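PDB 1YUD: DUF985 domain-containing protein from Shewanella oneidensis, which is of unknown function but has the cupin fold of the DUF985 family and probably pairs with a second copy of itself. Local coordinates for the interface of chains A and B. Residues are numbered along the deposited sequence; one frame, centred on the assembly and turned at random. Chains: chain A/B, hypothetical protein SO0799.

The interface of chains A and B. Residues chain A 12, 16-17, 20-21, 53, 128; chain B 101, 106-107.
B:Leu101 pushes its side chain into a hydrophobic recess on chain A, and this is the tightly packed end of the contact. Its CD1 methyl sits off the ring plane of A:Phe17, over the rim at CD2 and CE2, 3.4 Å from CE2. Lower on the same leucine, CB packs 3.6 Å from CD2 of A:Phe20. The other methyl, CD2, lies 3.8 Å from CD2 of A:Leu21; chi2 of B:Leu101 (146°) sends the two methyls to these different neighbours. A second cluster forms around B:Pro107, whose CG touches CD2 of A:Leu128 at 3.6 Å. Its CD rests against CE1 of A:Tyr53, with CB at the edge of the tyrosine ring and in its plane. A:Leu21 bridges the clusters, its CD2 also 4.1 Å from CD of B:Pro107 and its CD1 over one face of the tyrosine ring. The A:Tyr53 hydroxyl lies against CD of B:Pro107 and the aliphatic chain of B:Arg106. An alanine in place of A:Tyr53 would probably open a gap beside B:Pro107 and leave A:Leu21 and the B:Arg106 chain without their neighbour. Packing is looser where B:Arg106 runs alongside A:Leu21, head to tail, NE 3.9 Å from its CD2. At the border of the leucine cluster, A:Gln12 is poorly ordered, its contact doubtful, and it buries just 4 Å². No hydrogen bond crosses this patch. In the fold, helix 14-20, A:Leu21 just past it, and strands 50-57 and 126-133 of chain A receive the B:Leu101 loop, strand 105-106 and B:Pro107 following it; the two-fold repeats the contact with chains exchanged, as expected if this cupin works as a dimer.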
ATOM      1  N   GLN A  12       3.930 -20.417  -1.667  1.00121.72           N
ATOM      2  CA  GLN A  12       5.055 -19.571  -2.047  1.00119.19           C
ATOM      3  C   GLN A  12       5.957 -19.233  -0.868  1.00116.53           C
ATOM      4  O   GLN A  12       5.515 -19.212   0.282  1.00115.98           O
ATOM      5  CB  GLN A  12       4.549 -18.269  -2.678  1.00120.38           C
ATOM      6  CG  GLN A  12       4.269 -18.339  -4.173  1.00121.65           C
ATOM      7  CD  GLN A  12       3.821 -17.000  -4.749  1.00122.19           C
ATOM      8  OE1 GLN A  12       3.981 -16.740  -5.945  1.00122.88           O
ATOM      9  NE2 GLN A  12       3.248 -16.150  -3.902  1.00121.57           N
ATOM     10  N   ASP A  16      10.557 -17.133  -4.028  1.00 89.36           N
ATOM     11  CA  ASP A  16       9.709 -16.852  -5.181  1.00 86.96           C
ATOM     12  C   ASP A  16       9.543 -15.358  -5.353  1.00 85.12           C
ATOM     13  O   ASP A  16       9.647 -14.831  -6.463  1.00 84.61           O
ATOM     14  CB  ASP A  16       8.333 -17.485  -4.992  1.00 87.27           C
ATOM     15  CG  ASP A  16       8.395 -18.988  -4.913  1.00 87.31           C
ATOM     16  OD1 ASP A  16       9.233 -19.510  -4.151  1.00 88.72           O
ATOM     17  OD2 ASP A  16       7.602 -19.647  -5.613  1.00 87.18           O
ATOM     18  N   PHE A  17       9.286 -14.681  -4.236  1.00 82.48           N
ATOM     19  CA  PHE A  17       9.091 -13.239  -4.236  1.00 79.84           C
ATOM     20  C   PHE A  17      10.332 -12.476  -4.648  1.00 78.15           C
ATOM     21  O   PHE A  17      10.274 -11.646  -5.555  1.00 77.14           O
ATOM     22  CB  PHE A  17       8.611 -12.763  -2.859  1.00 79.25           C
ATOM     23  CG  PHE A  17       7.143 -12.975  -2.635  1.00 78.06           C
ATOM     24  CD1 PHE A  17       6.686 -13.780  -1.598  1.00 77.20           C
ATOM     25  CD2 PHE A  17       6.212 -12.400  -3.498  1.00 77.90           C
ATOM     26  CE1 PHE A  17       5.320 -14.014  -1.426  1.00 76.81           C
ATOM     27  CE2 PHE A  17       4.846 -12.627  -3.336  1.00 77.73           C
ATOM     28  CZ  PHE A  17       4.403 -13.436  -2.298  1.00 77.34           C
ATOM     29  N   PHE A  20      10.643 -13.342  -8.622  1.00 68.70           N
ATOM     30  CA  PHE A  20       9.643 -12.732  -9.493  1.00 65.94           C
ATOM     31  C   PHE A  20       9.598 -11.218  -9.395  1.00 65.04           C
ATOM     32  O   PHE A  20       9.407 -10.536 -10.403  1.00 64.78           O
ATOM     33  CB  PHE A  20       8.265 -13.288  -9.184  1.00 64.29           C
ATOM     34  CG  PHE A  20       8.073 -14.692  -9.644  1.00 65.44           C
ATOM     35  CD1 PHE A  20       8.192 -15.012 -10.995  1.00 64.87           C
ATOM     36  CD2 PHE A  20       7.773 -15.703  -8.736  1.00 66.28           C
ATOM     37  CE1 PHE A  20       8.014 -16.316 -11.435  1.00 64.81           C
ATOM     38  CE2 PHE A  20       7.591 -17.018  -9.166  1.00 65.64           C
ATOM     39  CZ  PHE A  20       7.713 -17.321 -10.518  1.00 65.79           C
ATOM     40  N   LEU A  21       9.764 -10.691  -8.183  1.00 63.81           N
ATOM     41  CA  LEU A  21       9.738  -9.248  -7.989  1.00 62.08           C
ATOM     42  C   LEU A  21      11.132  -8.632  -8.096  1.00 61.81           C
ATOM     43  O   LEU A  21      11.292  -7.422  -7.951  1.00 62.11           O
ATOM     44  CB  LEU A  21       9.105  -8.901  -6.639  1.00 61.53           C
ATOM     45  CG  LEU A  21       7.664  -9.366  -6.378  1.00 60.05           C
ATOM     46  CD1 LEU A  21       7.243  -8.942  -4.973  1.00 59.63           C
ATOM     47  CD2 LEU A  21       6.720  -8.785  -7.415  1.00 58.32           C
ATOM     48  N   TYR A  53       8.757  -2.650  -2.994  1.00 38.70           N
ATOM     49  CA  TYR A  53       8.333  -3.872  -2.360  1.00 38.11           C
ATOM     50  C   TYR A  53       9.379  -3.968  -1.241  1.00 39.19           C
ATOM     51  O   TYR A  53      10.325  -3.179  -1.223  1.00 38.27           O
ATOM     52  CB  TYR A  53       8.474  -5.020  -3.338  1.00 38.31           C
ATOM     53  CG  TYR A  53       7.372  -5.125  -4.357  1.00 36.67           C
ATOM     54  CD1 TYR A  53       6.143  -5.685  -4.014  1.00 38.28           C
ATOM     55  CD2 TYR A  53       7.569  -4.743  -5.680  1.00 33.63           C
ATOM     56  CE1 TYR A  53       5.137  -5.874  -4.964  1.00 35.97           C
ATOM     57  CE2 TYR A  53       6.570  -4.929  -6.641  1.00 31.87           C
ATOM     58  CZ  TYR A  53       5.364  -5.498  -6.274  1.00 33.41           C
ATOM     59  OH  TYR A  53       4.382  -5.740  -7.204  1.00 32.28           O
ATOM     60  N   LEU A 128       6.342  -9.996   2.825  1.00 50.39           N
ATOM     61  CA  LEU A 128       6.323  -9.077   1.699  1.00 47.49           C
ATOM     62  C   LEU A 128       5.545  -7.881   2.237  1.00 45.60           C
ATOM     63  O   LEU A 128       4.496  -8.038   2.873  1.00 42.84           O
ATOM     64  CB  LEU A 128       5.587  -9.686   0.502  1.00 47.32           C
ATOM     65  CG  LEU A 128       5.608  -8.733  -0.699  1.00 48.13           C
ATOM     66  CD1 LEU A 128       7.035  -8.581  -1.159  1.00 48.09           C
ATOM     67  CD2 LEU A 128       4.727  -9.240  -1.828  1.00 48.37           C
TER
ATOM     68  N   LEU B 101       2.178 -14.880  -8.699  1.00 56.05           N
ATOM     69  CA  LEU B 101       3.217 -14.331  -9.572  1.00 58.35           C
ATOM     70  C   LEU B 101       3.433 -15.113 -10.871  1.00 60.45           C
ATOM     71  O   LEU B 101       3.960 -14.567 -11.847  1.00 58.48           O
ATOM     72  CB  LEU B 101       4.523 -14.233  -8.780  1.00 57.42           C
ATOM     73  CG  LEU B 101       4.380 -13.469  -7.450  1.00 58.68           C
ATOM     74  CD1 LEU B 101       5.300 -14.063  -6.370  1.00 57.79           C
ATOM     75  CD2 LEU B 101       4.659 -11.986  -7.681  1.00 55.70           C
ATOM     76  N   ARG B 106       0.380  -9.385  -9.591  1.00 60.60           N
ATOM     77  CA  ARG B 106       1.392  -8.617  -8.886  1.00 59.14           C
ATOM     78  C   ARG B 106       0.715  -8.139  -7.589  1.00 57.80           C
ATOM     79  O   ARG B 106      -0.505  -7.958  -7.555  1.00 58.65           O
ATOM     80  CB  ARG B 106       1.814  -7.428  -9.764  1.00 58.96           C
ATOM     81  CG  ARG B 106       3.287  -7.013  -9.691  1.00 60.21           C
ATOM     82  CD  ARG B 106       4.169  -7.815 -10.650  1.00 59.75           C
ATOM     83  NE  ARG B 106       4.164  -9.247 -10.363  1.00 58.50           N
ATOM     84  CZ  ARG B 106       4.588 -10.176 -11.211  1.00 57.49           C
ATOM     85  NH1 ARG B 106       5.049  -9.814 -12.401  1.00 57.94           N
ATOM     86  NH2 ARG B 106       4.544 -11.460 -10.876  1.00 56.73           N
ATOM     87  N   PRO B 107       1.486  -7.947  -6.505  1.00 54.94           N
ATOM     88  CA  PRO B 107       0.849  -7.492  -5.265  1.00 52.19           C
ATOM     89  C   PRO B 107       0.586  -5.986  -5.274  1.00 49.28           C
ATOM     90  O   PRO B 107      -0.076  -5.452  -4.387  1.00 50.26           O
ATOM     91  CB  PRO B 107       1.859  -7.889  -4.183  1.00 52.38           C
ATOM     92  CG  PRO B 107       2.706  -8.927  -4.829  1.00 53.89           C
ATOM     93  CD  PRO B 107       2.855  -8.404  -6.230  1.00 54.55           C
TER